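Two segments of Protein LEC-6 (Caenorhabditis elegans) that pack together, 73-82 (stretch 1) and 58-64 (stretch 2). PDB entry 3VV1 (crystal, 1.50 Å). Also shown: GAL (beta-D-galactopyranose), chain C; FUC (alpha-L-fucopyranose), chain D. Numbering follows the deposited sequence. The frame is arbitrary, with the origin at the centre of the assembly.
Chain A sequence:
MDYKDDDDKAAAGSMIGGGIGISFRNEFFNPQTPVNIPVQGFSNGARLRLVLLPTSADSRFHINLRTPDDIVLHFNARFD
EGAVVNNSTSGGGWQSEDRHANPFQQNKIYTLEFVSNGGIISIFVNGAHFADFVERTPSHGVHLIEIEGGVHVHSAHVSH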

ATOM      1  N   LEU A  73     -10.374  -7.120  16.515  1.00  8.92           N
ATOM      2  CA  LEU A  73     -11.743  -7.418  16.126  1.00  8.26           C
ATOM      3  C   LEU A  73     -11.809  -8.631  15.251  1.00  8.24           C
ATOM      4  O   LEU A  73     -11.079  -8.733  14.242  1.00  8.88           O
ATOM      5  CB  LEU A  73     -12.353  -6.224  15.378  1.00  8.77           C
ATOM      6  CG  LEU A  73     -13.720  -6.495  14.723  1.00  7.49           C
ATOM      7  CD1 LEU A  73     -14.839  -6.852  15.720  1.00 10.42           C
ATOM      8  CD2 LEU A  73     -14.155  -5.288  13.928  1.00  9.35           C
ATOM      9  N   HIS A  74     -12.651  -9.598  15.673  1.00  8.75           N
ATOM     10  CA  HIS A  74     -12.968 -10.769  14.868  1.00  9.04           C
ATOM     11  C   HIS A  74     -14.414 -10.540  14.510  1.00  8.44           C
ATOM     12  O   HIS A  74     -15.284 -10.526  15.385  1.00  9.05           O
ATOM     13  CB  HIS A  74     -12.786 -12.011  15.778  1.00  9.54           C
ATOM     14  CG  HIS A  74     -13.377 -13.303  15.224  1.00  8.94           C
ATOM     15  ND1 HIS A  74     -12.730 -14.045  14.286  1.00  9.95           N
ATOM     16  CD2 HIS A  74     -14.516 -14.023  15.571  1.00 10.42           C
ATOM     17  CE1 HIS A  74     -13.406 -15.196  14.045  1.00 12.08           C
ATOM     18  NE2 HIS A  74     -14.527 -15.175  14.820  1.00 11.14           N
ATOM     19  N   PHE A  75     -14.687 -10.349  13.223  1.00  8.11           N
ATOM     20  CA  PHE A  75     -16.051 -10.102  12.705  1.00  7.58           C
ATOM     21  C   PHE A  75     -16.462 -11.394  11.984  1.00  8.99           C
ATOM     22  O   PHE A  75     -15.843 -11.762  10.971  1.00  9.25           O
ATOM     23  CB  PHE A  75     -15.969  -8.905  11.728  1.00  8.72           C
ATOM     24  CG  PHE A  75     -17.250  -8.669  10.962  1.00  9.03           C
ATOM     25  CD1 PHE A  75     -18.223  -7.792  11.473  1.00  9.04           C
ATOM     26  CD2 PHE A  75     -17.498  -9.307   9.713  1.00  9.18           C
ATOM     27  CE1 PHE A  75     -19.401  -7.538  10.787  1.00  9.92           C
ATOM     28  CE2 PHE A  75     -18.708  -9.043   9.043  1.00 10.52           C
ATOM     29  CZ  PHE A  75     -19.632  -8.159   9.549  1.00 11.26           C
ATOM     30  N   ASN A  76     -17.428 -12.120  12.526  1.00  9.03           N
ATOM     31  CA  ASN A  76     -17.698 -13.495  12.012  1.00  9.41           C
ATOM     32  C   ASN A  76     -19.153 -13.588  11.544  1.00  9.73           C
ATOM     33  O   ASN A  76     -20.081 -13.519  12.340  1.00 11.32           O
ATOM     34  CB  ASN A  76     -17.449 -14.434  13.177  1.00 11.42           C
ATOM     35  CG  ASN A  76     -17.409 -15.942  12.802  1.00 11.23           C
ATOM     36  OD1 ASN A  76     -17.551 -16.778  13.696  1.00 12.83           O
ATOM     37  ND2 ASN A  76     -17.144 -16.301  11.532  1.00 11.53           N
ATOM     38  N   ALA A  77     -19.333 -13.705  10.248  1.00 10.37           N
ATOM     39  CA  ALA A  77     -20.646 -13.960   9.686  1.00  9.82           C
ATOM     40  C   ALA A  77     -20.918 -15.462   9.790  1.00 11.97           C
ATOM     41  O   ALA A  77     -20.126 -16.257   9.317  1.00 12.03           O
ATOM     42  CB  ALA A  77     -20.631 -13.532   8.194  1.00 10.19           C
ATOM     43  N   ARG A  78     -22.066 -15.837  10.355  1.00 12.54           N
ATOM     44  CA  ARG A  78     -22.408 -17.253  10.585  1.00 12.97           C
ATOM     45  C   ARG A  78     -23.760 -17.563   9.921  1.00 15.44           C
ATOM     46  O   ARG A  78     -24.835 -17.200  10.440  1.00 16.82           O
ATOM     47  CB  ARG A  78     -22.476 -17.519  12.110  1.00 14.51           C
ATOM     48  CG  ARG A  78     -21.161 -17.195  12.820  1.00 13.18           C
ATOM     49  CD  ARG A  78     -21.285 -17.606  14.277  1.00 13.26           C
ATOM     50  NE  ARG A  78     -20.001 -17.446  14.960  1.00 14.98           N
ATOM     51  CZ  ARG A  78     -19.791 -17.804  16.225  1.00 14.84           C
ATOM     52  NH1 ARG A  78     -20.799 -18.330  16.951  1.00 17.62           N
ATOM     53  NH2 ARG A  78     -18.589 -17.658  16.773  1.00 15.27           N
ATOM     54  N   PHE A  79     -23.724 -18.240   8.785  1.00 15.38           N
ATOM     55  CA  PHE A  79     -24.964 -18.662   8.123  1.00 16.51           C
ATOM     56  C   PHE A  79     -25.585 -19.866   8.833  1.00 19.05           C
ATOM     57  O   PHE A  79     -26.778 -20.105   8.708  1.00 24.40           O
ATOM     58  CB  PHE A  79     -24.657 -18.927   6.641  1.00 17.36           C
ATOM     59  CG  PHE A  79     -24.222 -17.682   5.925  1.00 17.04           C
ATOM     60  CD1 PHE A  79     -25.168 -16.736   5.500  1.00 17.34           C
ATOM     61  CD2 PHE A  79     -22.833 -17.387   5.741  1.00 16.13           C
ATOM     62  CE1 PHE A  79     -24.726 -15.553   4.893  1.00 17.48           C
ATOM     63  CE2 PHE A  79     -22.400 -16.202   5.125  1.00 15.30           C
ATOM     64  CZ  PHE A  79     -23.365 -15.271   4.702  1.00 17.01           C
ATOM     65  N   ASP A  80     -24.782 -20.620   9.597  1.00 19.38           N
ATOM     66  CA  ASP A  80     -25.314 -21.768  10.313  1.00 22.03           C
ATOM     67  C   ASP A  80     -26.134 -21.279  11.523  1.00 20.25           C
ATOM     68  O   ASP A  80     -27.174 -21.849  11.836  1.00 25.31           O
ATOM     69  CB  ASP A  80     -24.182 -22.739  10.757  1.00 22.11           C
ATOM     70  CG  ASP A  80     -23.155 -22.073  11.712  1.00 20.24           C
ATOM     71  OD1 ASP A  80     -22.842 -20.860  11.523  1.00 20.52           O
ATOM     72  OD2 ASP A  80     -22.674 -22.770  12.617  1.00 24.17           O
ATOM     73  N   GLU A  81     -25.660 -20.217  12.164  1.00 19.30           N
ATOM     74  CA  GLU A  81     -26.364 -19.646  13.336  1.00 20.12           C
ATOM     75  C   GLU A  81     -27.312 -18.474  12.989  1.00 19.38           C
ATOM     76  O   GLU A  81     -28.105 -18.059  13.847  1.00 24.34           O
ATOM     77  CB  GLU A  81     -25.408 -19.219  14.432  1.00 19.67           C
ATOM     78  CG  GLU A  81     -24.637 -20.384  15.023  1.00 20.14           C
ATOM     79  CD  GLU A  81     -23.781 -20.024  16.204  1.00 18.96           C
ATOM     80  OE1 GLU A  81     -23.462 -18.852  16.414  1.00 19.69           O
ATOM     81  OE2 GLU A  81     -23.422 -20.946  16.910  1.00 24.06           O
ATOM     82  N   GLY A  82     -27.248 -17.933  11.774  1.00 19.02           N
ATOM     83  CA  GLY A  82     -28.049 -16.749  11.408  1.00 19.87           C
ATOM     84  C   GLY A  82     -27.657 -15.509  12.225  1.00 17.54           C
ATOM     85  O   GLY A  82     -28.524 -14.789  12.714  1.00 22.55           O
TER
HETATM   86  C1  GAL C   2     -16.179 -19.492  18.741  1.00 18.10           C
HETATM   87  C2  GAL C   2     -15.640 -19.876  17.329  1.00 17.60           C
HETATM   88  C3  GAL C   2     -14.460 -19.045  16.989  1.00 16.32           C
HETATM   89  C4  GAL C   2     -14.815 -17.560  17.158  1.00 15.07           C
HETATM   90  C5  GAL C   2     -15.373 -17.342  18.573  1.00 15.95           C
HETATM   91  C6  GAL C   2     -15.736 -15.858  18.813  1.00 14.44           C
HETATM   92  O2  GAL C   2     -15.274 -21.237  17.353  1.00 21.79           O
HETATM   93  O3  GAL C   2     -14.104 -19.256  15.595  1.00 17.75           O
HETATM   94  O4  GAL C   2     -15.788 -17.172  16.161  1.00 14.00           O
HETATM   95  O5  GAL C   2     -16.514 -18.103  18.763  1.00 14.91           O
HETATM   96  O6  GAL C   2     -16.255 -15.718  20.149  1.00 15.82           O
HETATM   97  C1  FUC D   1     -19.941 -22.166  19.313  1.00 35.91           C
HETATM   98  C2  FUC D   1     -20.364 -20.633  19.182  1.00 26.92           C
HETATM   99  C3  FUC D   1     -19.555 -19.736  20.174  1.00 23.49           C
HETATM  100  C4  FUC D   1     -18.058 -20.133  20.312  1.00 22.93           C
HETATM  101  C5  FUC D   1     -17.940 -21.509  20.994  1.00 27.81           C
HETATM  102  C6  FUC D   1     -16.459 -21.828  21.051  1.00 31.79           C
HETATM  103  O1  FUC D   1     -21.072 -22.989  19.553  1.00 51.85           O
HETATM  104  O2  FUC D   1     -21.880 -20.333  19.156  1.00 30.97           O
HETATM  105  O3  FUC D   1     -19.634 -18.477  19.612  1.00 19.56           O
HETATM  106  O4  FUC D   1     -17.399 -20.185  18.944  1.00 20.20           O
HETATM  107  O5  FUC D   1     -18.659 -22.482  20.141  1.00 38.81           O
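Stretch 2 (58-64) DSRFHIN

Stretch 2 runs alongside stretch 1 as a neighbouring antiparallel β-strand. Residues 60-64 are extended, as are 73-78; the strand axes approach to 4.7 Å, and their N-to-C directions differ by 164°. Asn-64 lies across from His-74, Ile-63 from Phe-75, His-62 from Asn-76, Phe-61 from Ala-77 and Arg-60 from Arg-78, with CA-CA separations alternating between long and short as hydrogen-bonded and non-hydrogen-bonded pairs succeed one another. In the first kind, Phe-75 N donates to Ile-63 O and Ile-63 N to Phe-75 O, both at 2.9 Å; likewise Ala-77 N reaches Phe-61 O at 2.9 Å and Phe-61 N reaches Ala-77 O at 3.1 Å. Beyond the strand, where residues 79-81 adopt helical torsions, Phe-79 N still binds Ser-59 O at 2.8 Å. Ser-59 and Asp-58 precede the strand as loop, and Asp-58 OD2 accepts from Arg-60 N at 3.0 Å.

One face of the sheet, carrying Phe-75, Ala-77, Phe-61 and Ile-63, is apolar. The p rotamer of Phe-61 (chi1 70°) lays its ring beneath the methyl of its cross-strand partner: Ala-77 CB stands 3.7 Å from the centroid of the Phe-61 ring, over its face. The edge of that ring meets the edge of Phe-79, whose CE2 is 3.9 Å from Phe-61 CE2. Ile-63, with chi1 m and chi2 p, brings CD1 to 4.0 Å from Phe-75 CD2.

The opposite face is polar and binds sugar. Arg-60 is extended (m, t, t, with chi4 176°) and runs beside the similarly extended Arg-78. Their guanidinium groups stack flat, centres 4.1 Å apart and planes at 5°, despite their like charge. Carboxylates offset this repulsion: Asp-80, in the p rotamer, grips Arg-60 in a two-pronged salt bridge, Arg-60 NE to Asp-80 OD1 at 3.0 Å and Arg-60 NH2 to Asp-80 OD2 at 2.8 Å, while Glu-81 OE1 takes Arg-78 NH1 at 2.8 Å. Glu-81 OE2 also forms a longer salt bridge with Arg-60 NH2, at 3.6 Å.

The t rotamer of Asn-76 puts its amide to use at both ends. ND2 donates to Phe-61 O at 2.9 Å, giving that carbonyl a second hydrogen bond, and OD1 accepts from Arg-78 NE at 2.8 Å, which helps to fix the extended arginine. Next to it, His-62 is p (chi1 63°), and the face of its ring receives His-74 CE1, 3.5 Å from His-62 CG; the two ring planes meet obliquely at 43°. His-74, itself t, is held at its edge, with ND1 donating to Asn-64 OD1 at 2.7 Å and NE2 hydrogen-bonded to GAL O4 at 2.7 Å. With Asn-64 OD1 on ND1 and GAL O4 on NE2, both ring nitrogens of His-74 are engaged, and the imidazole is held from both of them. Arg-78 NH2 donates to the same GAL O4 at 2.9 Å, and a water links Arg-60 NH1 (3.0 Å from its oxygen) to Asn-76 OD1 (2.7 Å) and the galactose.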

ATOM      1  N   ASP A  58     -18.300 -22.681   2.844  1.00 23.33           N
ATOM      2  CA  ASP A  58     -18.317 -22.859   4.286  1.00 22.07           C
ATOM      3  C   ASP A  58     -19.511 -22.080   4.821  1.00 19.87           C
ATOM      4  O   ASP A  58     -19.953 -21.091   4.205  1.00 21.41           O
ATOM      5  CB  ASP A  58     -17.021 -22.347   4.976  1.00 22.22           C
ATOM      6  CG  ASP A  58     -16.913 -22.841   6.437  1.00 25.91           C
ATOM      7  OD1 ASP A  58     -16.699 -24.016   6.639  1.00 35.70           O
ATOM      8  OD2 ASP A  58     -17.186 -22.137   7.410  1.00 31.71           O
ATOM      9  N   SER A  59     -19.993 -22.491   5.996  1.00 18.86           N
ATOM     10  CA  SER A  59     -21.131 -21.814   6.599  1.00 18.01           C
ATOM     11  C   SER A  59     -20.765 -20.520   7.348  1.00 16.78           C
ATOM     12  O   SER A  59     -21.674 -19.838   7.862  1.00 16.85           O
ATOM     13  CB  SER A  59     -21.819 -22.746   7.574  1.00 19.28           C
ATOM     14  OG  SER A  59     -20.930 -23.215   8.577  1.00 24.64           O
ATOM     15  N   ARG A  60     -19.462 -20.227   7.444  1.00 14.86           N
ATOM     16  CA  ARG A  60     -18.991 -18.986   8.082  1.00 13.55           C
ATOM     17  C   ARG A  60     -17.886 -18.343   7.314  1.00 12.58           C
ATOM     18  O   ARG A  60     -17.180 -19.014   6.623  1.00 14.07           O
ATOM     19  CB  ARG A  60     -18.452 -19.278   9.509  1.00 15.04           C
ATOM     20  CG  ARG A  60     -19.506 -19.962  10.385  1.00 14.68           C
ATOM     21  CD  ARG A  60     -18.980 -20.142  11.813  1.00 15.30           C
ATOM     22  NE  ARG A  60     -20.034 -20.762  12.617  1.00 16.00           N
ATOM     23  CZ  ARG A  60     -19.876 -21.127  13.898  1.00 18.39           C
ATOM     24  NH1 ARG A  60     -18.701 -20.910  14.532  1.00 17.83           N
ATOM     25  NH2 ARG A  60     -20.864 -21.733  14.540  1.00 21.34           N
ATOM     26  N   PHE A  61     -17.670 -17.042   7.576  1.00 10.98           N
ATOM     27  CA  PHE A  61     -16.441 -16.418   7.151  1.00 10.64           C
ATOM     28  C   PHE A  61     -16.123 -15.379   8.197  1.00  9.86           C
ATOM     29  O   PHE A  61     -16.997 -14.923   8.971  1.00  9.86           O
ATOM     30  CB  PHE A  61     -16.520 -15.782   5.719  1.00 11.13           C
ATOM     31  CG  PHE A  61     -17.394 -14.537   5.608  1.00 10.20           C
ATOM     32  CD1 PHE A  61     -16.885 -13.274   5.865  1.00 10.65           C
ATOM     33  CD2 PHE A  61     -18.721 -14.660   5.154  1.00 11.79           C
ATOM     34  CE1 PHE A  61     -17.683 -12.137   5.687  1.00 11.43           C
ATOM     35  CE2 PHE A  61     -19.549 -13.521   5.014  1.00 12.60           C
ATOM     36  CZ  PHE A  61     -19.010 -12.257   5.273  1.00 10.86           C
ATOM     37  N   HIS A  62     -14.871 -14.968   8.236  1.00  9.75           N
ATOM     38  CA  HIS A  62     -14.541 -13.884   9.189  1.00  9.56           C
ATOM     39  C   HIS A  62     -13.482 -12.970   8.654  1.00 10.26           C
ATOM     40  O   HIS A  62     -12.719 -13.331   7.749  1.00  9.92           O
ATOM     41  CB  HIS A  62     -14.152 -14.443  10.589  1.00 11.08           C
ATOM     42  CG  HIS A  62     -12.939 -15.288  10.578  1.00 11.68           C
ATOM     43  ND1 HIS A  62     -12.984 -16.645  10.454  1.00 14.68           N
ATOM     44  CD2 HIS A  62     -11.595 -14.948  10.637  1.00 13.03           C
ATOM     45  CE1 HIS A  62     -11.743 -17.129  10.508  1.00 16.08           C
ATOM     46  NE2 HIS A  62     -10.890 -16.100  10.600  1.00 14.74           N
ATOM     47  N   ILE A  63     -13.453 -11.752   9.247  1.00  8.74           N
ATOM     48  CA  ILE A  63     -12.356 -10.801   9.051  1.00  9.33           C
ATOM     49  C   ILE A  63     -11.742 -10.602  10.421  1.00  8.80           C
ATOM     50  O   ILE A  63     -12.464 -10.313  11.369  1.00  8.52           O
ATOM     51  CB  ILE A  63     -12.898  -9.462   8.524  1.00  9.41           C
ATOM     52  CG1 ILE A  63     -13.399  -9.533   7.068  1.00 13.50           C
ATOM     53  CG2 ILE A  63     -11.780  -8.442   8.568  1.00 11.18           C
ATOM     54  CD1 ILE A  63     -14.783  -9.978   6.858  1.00 18.79           C
ATOM     55  N   ASN A  64     -10.430 -10.773  10.527  1.00  9.32           N
ATOM     56  CA  ASN A  64      -9.673 -10.426  11.781  1.00  9.97           C
ATOM     57  C   ASN A  64      -8.805  -9.207  11.571  1.00  9.77           C
ATOM     58  O   ASN A  64      -8.056  -9.159  10.581  1.00 10.91           O
ATOM     59  CB  ASN A  64      -8.765 -11.567  12.220  1.00 11.10           C
ATOM     60  CG  ASN A  64      -9.528 -12.755  12.759  1.00 12.37           C
ATOM     61  OD1 ASN A  64     -10.621 -12.611  13.312  1.00 12.00           O
ATOM     62  ND2 ASN A  64      -8.982 -13.939  12.552  1.00 13.96           N
TER
HETATM   63  O   HOH W   1     -19.692 -23.934  11.432  1.00 40.54           O
HETATM   64  O   HOH W   2     -16.335 -19.216  13.902  1.00 17.63           O
HETATM   65  O   HOH W   3     -15.230 -18.126   9.990  1.00 20.19           O